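Local coordinates for 11S globulin seed storage protein (PDB 3QAC), which probably serves as a nutrient store in the seed, its subunits, each with two cupin domains, assembling into larger oligomers, at residues Asp17-Leu22 with Gln376-Pro381; Thr68-Leu73 with His169-Asp174; Ile317-Arg322 with Thr402-Met407; Met335-Tyr340 with Ser410-Thr415. All coordinates share one frame; numbering follows the deposited sequence.

Contact 1 (Asp17-Leu22 with Gln376-Pro381)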
# COMPACT_ATOMS: atom_id res chain seq x y z
N ASP A 17 -24.75 -5.32 -5.97
CA ASP A 17 -25.94 -6.16 -5.79
C ASP A 17 -26.19 -7.06 -6.98
O ASP A 17 -27.12 -7.86 -6.97
CB ASP A 17 -27.21 -5.36 -5.45
CG ASP A 17 -27.05 -3.89 -5.68
OD1 ASP A 17 -26.97 -3.15 -4.66
OD2 ASP A 17 -27.00 -3.48 -6.86
N ARG A 18 -25.35 -6.96 -7.99
CA ARG A 18 -25.48 -7.85 -9.13
C ARG A 18 -24.12 -8.23 -9.69
O ARG A 18 -23.34 -7.38 -10.10
CB ARG A 18 -26.33 -7.17 -10.21
CG ARG A 18 -26.54 -8.00 -11.47
CD ARG A 18 -27.34 -7.18 -12.51
NE ARG A 18 -27.69 -7.96 -13.69
CZ ARG A 18 -26.94 -8.02 -14.79
NH1 ARG A 18 -25.82 -7.33 -14.84
NH2 ARG A 18 -27.32 -8.75 -15.83
N LEU A 19 -23.83 -9.52 -9.72
CA LEU A 19 -22.64 -10.00 -10.39
C LEU A 19 -23.11 -10.78 -11.59
O LEU A 19 -24.27 -11.19 -11.67
CB LEU A 19 -21.80 -10.89 -9.51
CG LEU A 19 -21.21 -10.29 -8.23
CD1 LEU A 19 -20.67 -11.42 -7.34
CD2 LEU A 19 -20.15 -9.25 -8.55
N THR A 20 -22.21 -10.97 -12.53
CA THR A 20 -22.57 -11.59 -13.77
C THR A 20 -21.53 -12.63 -14.13
O THR A 20 -20.36 -12.50 -13.77
CB THR A 20 -22.71 -10.51 -14.86
OG1 THR A 20 -24.10 -10.21 -15.05
CG2 THR A 20 -22.09 -10.95 -16.16
N ALA A 21 -21.96 -13.70 -14.78
CA ALA A 21 -21.03 -14.61 -15.40
C ALA A 21 -20.43 -13.83 -16.56
O ALA A 21 -21.13 -13.46 -17.49
CB ALA A 21 -21.74 -15.85 -15.89
N LEU A 22 -19.14 -13.53 -16.46
CA LEU A 22 -18.46 -12.69 -17.43
C LEU A 22 -17.66 -13.46 -18.47
O LEU A 22 -16.96 -14.42 -18.16
CB LEU A 22 -17.56 -11.67 -16.73
CG LEU A 22 -18.31 -10.70 -15.82
CD1 LEU A 22 -17.36 -9.96 -14.88
CD2 LEU A 22 -19.17 -9.71 -16.66
N GLN A 376 -16.12 -18.99 -18.52
CA GLN A 376 -16.75 -17.89 -17.81
C GLN A 376 -16.09 -17.68 -16.46
O GLN A 376 -15.57 -18.63 -15.86
CB GLN A 376 -18.22 -18.17 -17.58
CG GLN A 376 -18.99 -18.58 -18.82
CD GLN A 376 -20.47 -18.76 -18.52
OE1 GLN A 376 -20.84 -19.36 -17.51
NE2 GLN A 376 -21.31 -18.23 -19.39
N LEU A 377 -16.14 -16.45 -15.96
CA LEU A 377 -15.63 -16.19 -14.64
C LEU A 377 -16.62 -15.34 -13.91
O LEU A 377 -17.39 -14.61 -14.53
CB LEU A 377 -14.27 -15.49 -14.71
CG LEU A 377 -14.25 -14.11 -15.39
CD1 LEU A 377 -14.77 -13.04 -14.44
CD2 LEU A 377 -12.83 -13.77 -15.86
N VAL A 378 -16.62 -15.43 -12.60
CA VAL A 378 -17.33 -14.45 -11.81
C VAL A 378 -16.35 -13.85 -10.82
O VAL A 378 -15.42 -14.52 -10.36
CB VAL A 378 -18.53 -15.07 -11.07
CG1 VAL A 378 -18.08 -16.26 -10.19
CG2 VAL A 378 -19.25 -14.00 -10.25
N VAL A 379 -16.57 -12.59 -10.49
CA VAL A 379 -15.75 -11.94 -9.50
C VAL A 379 -16.45 -12.04 -8.18
O VAL A 379 -17.57 -11.52 -8.00
CB VAL A 379 -15.54 -10.46 -9.82
CG1 VAL A 379 -14.71 -9.78 -8.72
CG2 VAL A 379 -14.89 -10.30 -11.16
N VAL A 380 -15.81 -12.72 -7.25
CA VAL A 380 -16.27 -12.76 -5.87
C VAL A 380 -15.52 -11.72 -5.07
O VAL A 380 -14.33 -11.87 -4.84
CB VAL A 380 -16.01 -14.12 -5.22
CG1 VAL A 380 -16.80 -14.20 -3.91
CG2 VAL A 380 -16.38 -15.28 -6.18
N PRO A 381 -16.20 -10.66 -4.65
CA PRO A 381 -15.53 -9.64 -3.83
C PRO A 381 -15.16 -10.16 -2.45
O PRO A 381 -15.86 -11.01 -1.85
CB PRO A 381 -16.58 -8.52 -3.72
CG PRO A 381 -17.56 -8.78 -4.87
CD PRO A 381 -17.59 -10.29 -4.98
O HOH W 1 -18.69 -11.47 -12.07
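Leu22 and Leu377 exchange backbone hydrogen bonds, a single antiparallel hydrogen-bonded pair that joins the N-terminal segment 17-22 to strand 377-380, an outermost strand, within this chain, of a sheet of the C-terminal cupin domain. Leu22 N gives to Leu377 O at 2.8 Å with an angle of 169° at the hydrogen, and Leu377 N returns the bond to Leu22 O at 3.1 Å. This is the tight part. The two side chains cross obliquely, with Leu22 CB 3.9 Å from Leu377 CD1, and Phe45 of helix 43-48 touches both. Leu19 and Pro381 meet tip to tip, CD1 to CD at 4.0 Å, and Leu19 CD1 also rests 3.2 Å from Val379 O. Between these two places the backbones part, and one water fills the step: it donates to Thr20 O at 2.6 Å and accepts from Val379 N at 2.9 Å. The looser, partly exposed side belongs to Ala21 and Gln376. There Ala21 CB comes within 4.0 Å of Gln376 OE1, whose own bond is with Ser373 N, while the NE2 end of that amide is held by Glu23. The chemistry implies attachment by backbone bonds and aliphatic side chains, a water replacing a direct strand bond.

Contact 2 (Thr68-Leu73 with His169-Asp174)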
# COMPACT_ATOMS: atom_id res chain seq x y z
N THR A 68 4.08 -5.52 -18.77
CA THR A 68 3.00 -4.68 -18.31
C THR A 68 3.38 -4.21 -16.93
O THR A 68 4.08 -4.92 -16.21
CB THR A 68 1.62 -5.41 -18.31
OG1 THR A 68 0.63 -4.59 -17.67
CG2 THR A 68 1.71 -6.75 -17.60
N SER A 69 2.96 -3.00 -16.59
CA SER A 69 3.29 -2.39 -15.31
C SER A 69 2.66 -3.14 -14.14
O SER A 69 3.07 -2.94 -13.00
CB SER A 69 2.82 -0.94 -15.29
OG SER A 69 1.41 -0.91 -15.47
N ALA A 70 1.67 -3.98 -14.41
CA ALA A 70 1.06 -4.78 -13.35
C ALA A 70 1.59 -6.22 -13.29
O ALA A 70 1.92 -6.80 -14.33
CB ALA A 70 -0.45 -4.80 -13.51
N PRO A 71 1.65 -6.82 -12.09
CA PRO A 71 2.05 -8.22 -11.95
C PRO A 71 0.93 -9.09 -12.51
O PRO A 71 -0.22 -8.65 -12.52
CB PRO A 71 2.11 -8.45 -10.43
CG PRO A 71 1.84 -7.14 -9.79
CD PRO A 71 1.19 -6.26 -10.81
N GLU A 72 1.25 -10.29 -12.96
CA GLU A 72 0.25 -11.17 -13.53
C GLU A 72 0.36 -12.52 -12.90
O GLU A 72 1.44 -12.97 -12.55
CB GLU A 72 0.48 -11.35 -15.02
CG GLU A 72 0.55 -10.08 -15.81
CD GLU A 72 0.70 -10.38 -17.26
OE1 GLU A 72 1.56 -11.22 -17.59
OE2 GLU A 72 -0.07 -9.83 -18.07
N LEU A 73 -0.78 -13.16 -12.79
CA LEU A 73 -0.91 -14.52 -12.36
C LEU A 73 -1.45 -15.24 -13.56
O LEU A 73 -2.52 -14.89 -14.07
CB LEU A 73 -1.91 -14.59 -11.22
CG LEU A 73 -1.51 -15.46 -10.03
CD1 LEU A 73 -0.10 -15.09 -9.60
CD2 LEU A 73 -2.49 -15.26 -8.91
N HIS A 169 0.03 -2.63 -5.72
CA HIS A 169 1.01 -1.61 -5.34
C HIS A 169 2.14 -1.51 -6.36
O HIS A 169 2.71 -0.44 -6.57
CB HIS A 169 1.62 -1.93 -3.97
CG HIS A 169 2.71 -2.96 -4.02
ND1 HIS A 169 2.45 -4.32 -4.06
CD2 HIS A 169 4.06 -2.83 -4.04
CE1 HIS A 169 3.60 -4.98 -4.10
NE2 HIS A 169 4.59 -4.10 -4.10
N ALA A 170 2.47 -2.63 -7.00
CA ALA A 170 3.55 -2.64 -7.99
C ALA A 170 3.22 -1.83 -9.25
O ALA A 170 4.11 -1.31 -9.91
CB ALA A 170 3.95 -4.06 -8.35
N ASN A 171 1.94 -1.75 -9.61
CA ASN A 171 1.53 -0.94 -10.75
C ASN A 171 1.39 0.53 -10.36
O ASN A 171 0.49 0.89 -9.61
CB ASN A 171 0.20 -1.43 -11.35
CG ASN A 171 -0.31 -0.48 -12.45
OD1 ASN A 171 0.47 0.10 -13.20
ND2 ASN A 171 -1.62 -0.31 -12.53
N GLN A 172 2.28 1.37 -10.88
CA GLN A 172 2.24 2.78 -10.55
C GLN A 172 1.68 3.65 -11.70
O GLN A 172 1.71 4.87 -11.63
CB GLN A 172 3.62 3.26 -10.10
CG GLN A 172 4.17 2.47 -8.89
CD GLN A 172 5.37 3.15 -8.25
OE1 GLN A 172 5.91 2.69 -7.24
NE2 GLN A 172 5.81 4.23 -8.85
N LEU A 173 1.18 3.01 -12.75
CA LEU A 173 0.51 3.72 -13.83
C LEU A 173 -0.98 3.74 -13.53
O LEU A 173 -1.37 3.60 -12.40
CB LEU A 173 0.79 3.05 -15.17
CG LEU A 173 2.28 2.98 -15.54
CD1 LEU A 173 2.51 2.04 -16.72
CD2 LEU A 173 2.81 4.37 -15.85
N ASP A 174 -1.83 3.94 -14.53
CA ASP A 174 -3.26 4.00 -14.24
C ASP A 174 -3.83 2.67 -13.72
O ASP A 174 -3.30 1.60 -14.01
CB ASP A 174 -4.04 4.46 -15.47
CG ASP A 174 -3.80 5.92 -15.84
OD1 ASP A 174 -4.03 6.24 -17.02
OD2 ASP A 174 -3.38 6.74 -14.98
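Ser69 OG donates to Asn171 OD1 at 2.7 Å, and the same oxygen closes an Asx turn by accepting from Leu173 N at 3.0 Å. The contact lies in the N-terminal cupin domain, where the corner between strands 61-68 and 72-78 meets the loop ahead of strand 180-182. The two donors approach OD1 from opposite faces of the amide, each more than 50° out of its plane. Asn171 reaches its partners with CG anti to the backbone N (chi1 174°). Beside this bond Leu173 CD1 presses on Ser69 CB at 3.3 Å, closer than normal carbon packing. Ala70 CB meets Asn171 CB at 4.1 Å, and Pro71 CG lies 4.0 Å from Ala170 CB, which extends the apolar seam. An alanine at Asn171 would probably leave Ser69 OG and Leu173 N without their shared acceptor and free the loop to lose its turn. In the next shell, Leu173 leans on Phe181 and on Pro381 of the third subunit, and Ser69 packs on Asn383 of that subunit. The nitrogen end helps to fix the rotation of the amide: it bonds to Thr166 O, and along its own loop Asn171 ND2 gives to Asp174 O at 2.9 Å, the acceptor 8° out of the amide plane.

Contact 3 (Ile317-Arg322 with Thr402-Met407)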
# COMPACT_ATOMS: atom_id res chain seq x y z
N ILE A 317 7.83 -16.21 -4.64
CA ILE A 317 7.74 -14.94 -5.35
C ILE A 317 6.41 -14.25 -5.02
O ILE A 317 6.32 -13.02 -5.00
CB ILE A 317 7.93 -15.14 -6.87
CG1 ILE A 317 8.05 -13.81 -7.60
CG2 ILE A 317 6.79 -15.95 -7.46
CD1 ILE A 317 9.13 -12.92 -7.07
N LEU A 318 5.37 -15.02 -4.71
CA LEU A 318 4.08 -14.42 -4.42
C LEU A 318 4.16 -13.54 -3.19
O LEU A 318 3.23 -12.77 -2.91
CB LEU A 318 3.01 -15.49 -4.23
CG LEU A 318 2.78 -16.32 -5.48
CD1 LEU A 318 1.70 -17.37 -5.25
CD2 LEU A 318 2.43 -15.39 -6.63
N ARG A 319 5.24 -13.66 -2.44
CA ARG A 319 5.47 -12.76 -1.32
C ARG A 319 5.60 -11.35 -1.92
O ARG A 319 5.17 -10.37 -1.33
CB ARG A 319 6.73 -13.16 -0.55
CG ARG A 319 6.78 -12.74 0.92
CD ARG A 319 7.08 -13.95 1.84
NE ARG A 319 7.93 -14.93 1.16
CZ ARG A 319 7.95 -16.24 1.42
NH1 ARG A 319 8.75 -17.03 0.72
NH2 ARG A 319 7.16 -16.77 2.35
N HIS A 320 6.20 -11.27 -3.09
CA HIS A 320 6.39 -9.97 -3.73
C HIS A 320 5.15 -9.46 -4.47
O HIS A 320 4.80 -8.29 -4.37
CB HIS A 320 7.62 -9.96 -4.63
CG HIS A 320 8.86 -9.53 -3.91
ND1 HIS A 320 9.17 -8.20 -3.70
CD2 HIS A 320 9.85 -10.24 -3.32
CE1 HIS A 320 10.31 -8.12 -3.03
NE2 HIS A 320 10.74 -9.34 -2.79
N LEU A 321 4.48 -10.35 -5.19
CA LEU A 321 3.29 -9.96 -5.93
C LEU A 321 2.09 -9.72 -5.02
O LEU A 321 1.19 -8.98 -5.39
CB LEU A 321 2.93 -11.01 -6.96
CG LEU A 321 4.02 -11.44 -7.93
CD1 LEU A 321 3.36 -11.65 -9.27
CD2 LEU A 321 5.13 -10.41 -8.01
N ARG A 322 2.07 -10.33 -3.84
CA ARG A 322 0.92 -10.26 -2.97
C ARG A 322 -0.34 -10.76 -3.70
O ARG A 322 -1.42 -10.17 -3.62
CB ARG A 322 0.72 -8.84 -2.44
CG ARG A 322 1.90 -8.31 -1.61
CD ARG A 322 1.71 -6.82 -1.29
NE ARG A 322 2.93 -6.19 -0.76
CZ ARG A 322 3.06 -4.89 -0.53
NH1 ARG A 322 2.05 -4.05 -0.78
NH2 ARG A 322 4.21 -4.41 -0.05
N THR A 402 -6.65 -11.67 -5.09
CA THR A 402 -6.00 -10.37 -5.08
C THR A 402 -5.25 -10.06 -3.79
O THR A 402 -5.19 -8.91 -3.39
CB THR A 402 -7.01 -9.24 -5.29
OG1 THR A 402 -7.92 -9.22 -4.19
CG2 THR A 402 -7.80 -9.47 -6.58
N SER A 403 -4.71 -11.07 -3.11
CA SER A 403 -3.77 -10.79 -2.03
C SER A 403 -2.88 -11.97 -1.73
O SER A 403 -3.07 -13.06 -2.26
CB SER A 403 -4.46 -10.36 -0.75
OG SER A 403 -4.94 -11.48 -0.04
N GLU A 404 -1.91 -11.72 -0.87
CA GLU A 404 -0.95 -12.72 -0.46
C GLU A 404 -1.67 -13.75 0.41
O GLU A 404 -2.49 -13.40 1.24
CB GLU A 404 0.19 -12.06 0.30
CG GLU A 404 1.10 -13.04 1.00
CD GLU A 404 2.45 -12.45 1.33
OE1 GLU A 404 2.53 -11.22 1.55
OE2 GLU A 404 3.44 -13.23 1.37
N ASN A 405 -1.38 -15.03 0.19
CA ASN A 405 -1.95 -16.07 1.04
C ASN A 405 -3.37 -15.73 1.42
O ASN A 405 -3.70 -15.63 2.61
CB ASN A 405 -1.15 -16.20 2.34
CG ASN A 405 0.34 -16.09 2.13
OD1 ASN A 405 0.99 -15.28 2.79
ND2 ASN A 405 0.89 -16.90 1.24
N ALA A 406 -4.21 -15.52 0.41
CA ALA A 406 -5.63 -15.35 0.64
C ALA A 406 -6.10 -16.56 1.44
O ALA A 406 -5.69 -17.69 1.19
CB ALA A 406 -6.39 -15.24 -0.68
N MET A 407 -6.95 -16.31 2.42
CA MET A 407 -7.43 -17.34 3.30
C MET A 407 -8.92 -17.28 3.17
O MET A 407 -9.48 -16.19 3.09
CB MET A 407 -7.08 -16.97 4.73
CG MET A 407 -6.94 -18.13 5.65
SD MET A 407 -5.19 -18.35 6.01
CE MET A 407 -4.84 -19.86 5.08
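The carboxylate of Glu404 and the guanidinium of Arg319 are turned 59° against each other, and they neither stack nor form a salt bridge. Glu404 OE2 instead touches the aliphatic base of the arginine, 3.4 Å from Arg319 CA and 3.4 Å from Arg319 CG, while Arg319 NE stays 4.8 Å from that oxygen. The second guanidinium leads away, with Arg322 NE 5.5 Å from Glu404 OE1, and its side chain packs on His169. Glu404 reaches the helix because CG is anti to the backbone N (chi1 168°) and the chain runs on extended. Behind it the backbones come together: Arg322, the first residue past helix 318-321, has a phi of 56°, and Arg322 CA lies 4.0 Å from Glu404 CA. Both segments lie in the C-terminal cupin domain; Ile317, Leu318 and Leu321 also touch Ala141 of the N-terminal one, so the short helix sits between the two. A valine in place of Glu404 would probably leave Ser312 OG without its carboxylate partner and open a gap beside Arg319 CG. With OE2 bonded to Ser312 OG and neither guanidinium in contact, any attraction between acid and arginines would probably be long-range and weak, Arg319 being exposed.

Contact 4 (Met335-Tyr340 with Ser410-Thr415)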
# COMPACT_ATOMS: atom_id res chain seq x y z
N MET A 335 -20.07 -30.31 -3.77
CA MET A 335 -20.14 -28.88 -3.51
C MET A 335 -19.00 -28.42 -2.61
O MET A 335 -18.43 -29.20 -1.84
CB MET A 335 -21.49 -28.48 -2.90
CG MET A 335 -21.48 -28.38 -1.39
SD MET A 335 -23.01 -27.68 -0.72
CE MET A 335 -24.21 -28.60 -1.68
N MET A 336 -18.66 -27.15 -2.75
CA MET A 336 -17.80 -26.48 -1.80
C MET A 336 -18.73 -25.72 -0.87
O MET A 336 -19.52 -24.90 -1.32
CB MET A 336 -16.85 -25.53 -2.52
CG MET A 336 -15.87 -24.85 -1.59
SD MET A 336 -14.52 -24.11 -2.51
CE MET A 336 -13.46 -23.57 -1.18
N ALA A 337 -18.66 -26.02 0.42
CA ALA A 337 -19.55 -25.39 1.38
C ALA A 337 -19.54 -23.88 1.25
O ALA A 337 -18.55 -23.29 0.83
CB ALA A 337 -19.17 -25.79 2.79
N PRO A 338 -20.65 -23.25 1.64
CA PRO A 338 -20.66 -21.79 1.65
C PRO A 338 -19.44 -21.32 2.42
O PRO A 338 -19.18 -21.81 3.51
CB PRO A 338 -21.94 -21.45 2.41
CG PRO A 338 -22.82 -22.64 2.23
CD PRO A 338 -21.88 -23.82 2.21
N HIS A 339 -18.69 -20.40 1.85
CA HIS A 339 -17.51 -19.87 2.50
C HIS A 339 -17.32 -18.45 2.04
O HIS A 339 -17.96 -18.00 1.09
CB HIS A 339 -16.27 -20.67 2.09
CG HIS A 339 -16.07 -20.71 0.61
ND1 HIS A 339 -16.88 -21.43 -0.23
CD2 HIS A 339 -15.16 -20.09 -0.18
CE1 HIS A 339 -16.48 -21.26 -1.48
NE2 HIS A 339 -15.43 -20.46 -1.48
N TYR A 340 -16.45 -17.74 2.74
CA TYR A 340 -16.07 -16.42 2.31
C TYR A 340 -14.58 -16.29 2.41
O TYR A 340 -13.96 -16.90 3.26
CB TYR A 340 -16.77 -15.37 3.16
CG TYR A 340 -16.21 -15.21 4.55
CD1 TYR A 340 -16.59 -16.05 5.58
CD2 TYR A 340 -15.33 -14.19 4.84
CE1 TYR A 340 -16.09 -15.88 6.87
CE2 TYR A 340 -14.84 -13.99 6.09
CZ TYR A 340 -15.22 -14.84 7.12
OH TYR A 340 -14.70 -14.63 8.38
N SER A 410 -14.74 -21.62 5.53
CA SER A 410 -15.98 -22.33 5.32
C SER A 410 -16.96 -21.96 6.42
O SER A 410 -16.57 -21.65 7.54
CB SER A 410 -15.73 -23.84 5.33
OG SER A 410 -14.75 -24.17 4.36
N LEU A 411 -18.23 -21.99 6.10
CA LEU A 411 -19.24 -21.70 7.10
C LEU A 411 -19.74 -23.01 7.67
O LEU A 411 -20.10 -23.09 8.84
CB LEU A 411 -20.36 -20.90 6.47
CG LEU A 411 -19.80 -19.67 5.76
CD1 LEU A 411 -20.84 -19.04 4.82
CD2 LEU A 411 -19.31 -18.66 6.79
N ALA A 412 -19.75 -24.05 6.84
CA ALA A 412 -20.18 -25.39 7.26
C ALA A 412 -19.03 -26.38 7.26
O ALA A 412 -18.05 -26.21 6.54
CB ALA A 412 -21.31 -25.89 6.36
N GLY A 413 -19.14 -27.42 8.07
CA GLY A 413 -18.20 -28.53 8.02
C GLY A 413 -17.11 -28.51 9.06
O GLY A 413 -17.13 -27.72 10.00
N ARG A 414 -16.15 -29.41 8.92
CA ARG A 414 -15.01 -29.44 9.82
C ARG A 414 -14.13 -28.23 9.51
O ARG A 414 -13.87 -27.92 8.35
CB ARG A 414 -14.23 -30.73 9.66
CD ARG A 414 -12.49 -32.25 10.54
CZ ARG A 414 -11.91 -33.50 12.58
NH1 ARG A 414 -11.07 -33.72 13.58
NH2 ARG A 414 -13.02 -34.22 12.48
N THR A 415 -13.65 -27.55 10.54
CA THR A 415 -12.93 -26.31 10.30
C THR A 415 -13.85 -25.35 9.56
O THR A 415 -13.57 -24.99 8.42
CB THR A 415 -11.68 -26.55 9.43
OG1 THR A 415 -10.88 -27.58 10.02
CG2 THR A 415 -10.86 -25.27 9.32
O HOH W 2 -15.94 -24.21 2.07
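His339 and Ser410 form an antiparallel non-hydrogen-bonded pair, a buried strand-to-loop contact in the C-terminal cupin domain, at the corner the chain turns at Pro338 within strand 335-341. His339 CB lies 3.6 Å from Ser410 CA. Across the two segments one hydrogen bond flanks the pair, Leu411 N to Pro338 O at 2.8 Å; Tyr340 bonds to Gln409 on its other side. Leu411 then spreads around the Pro338 oxygen, its CD1 meeting Pro338 CB at 3.6 Å. Its other methyl, CD2, comes to the edge of the Tyr340 ring, 4.0 Å from Tyr340 CD1, the two side chains crossing at about a right angle. Ala337 and Ala412 add a further apolar contact, CB to CB at 4.2 Å. The polar side centres on Ala337 O. His339 folds back, its CG between its own N and carbonyl carbon (chi1 56°), and ND1 gives to Ala337 O at 2.7 Å, with that acceptor close to the ring plane. A water donates to the same oxygen at 3.0 Å and is shared with Ser410 OG, which also bonds to Thr448. Met336 CE lies against one face of the imidazole, offset toward the rim. Strand 385-391 pairs along 335-341, Phe408 of strand 408-410 meets the His339 ring edge-to-face, and Tyr340 stacks on Phe67 of the second subunit, while Phe224 of that subunit, from helix 217-224, packs on Ala412.

Contacts 1, 2 and 4 are buried, whereas contact 3 is partly exposed and brings charged side chains together without a salt bridge or hydrogen bond across its segments. Contacts 3 and 4 share the C-terminal cupin domain, contact 3 using the loop before strand 408-410, contact 4 that strand's end and the loop after it. Contact 2 belongs to the N-terminal domain but touches contact 3, Pro71 CB meeting Leu321 CD1 at 3.6 Å, which places both at the domain junction. Contact 1 spans both domains, and its Pro381 packs on Leu173 in the second subunit's contact 2. Backbone bonds carry contacts 1 and 4, each with a bridging water; a side-chain amide carries contact 2.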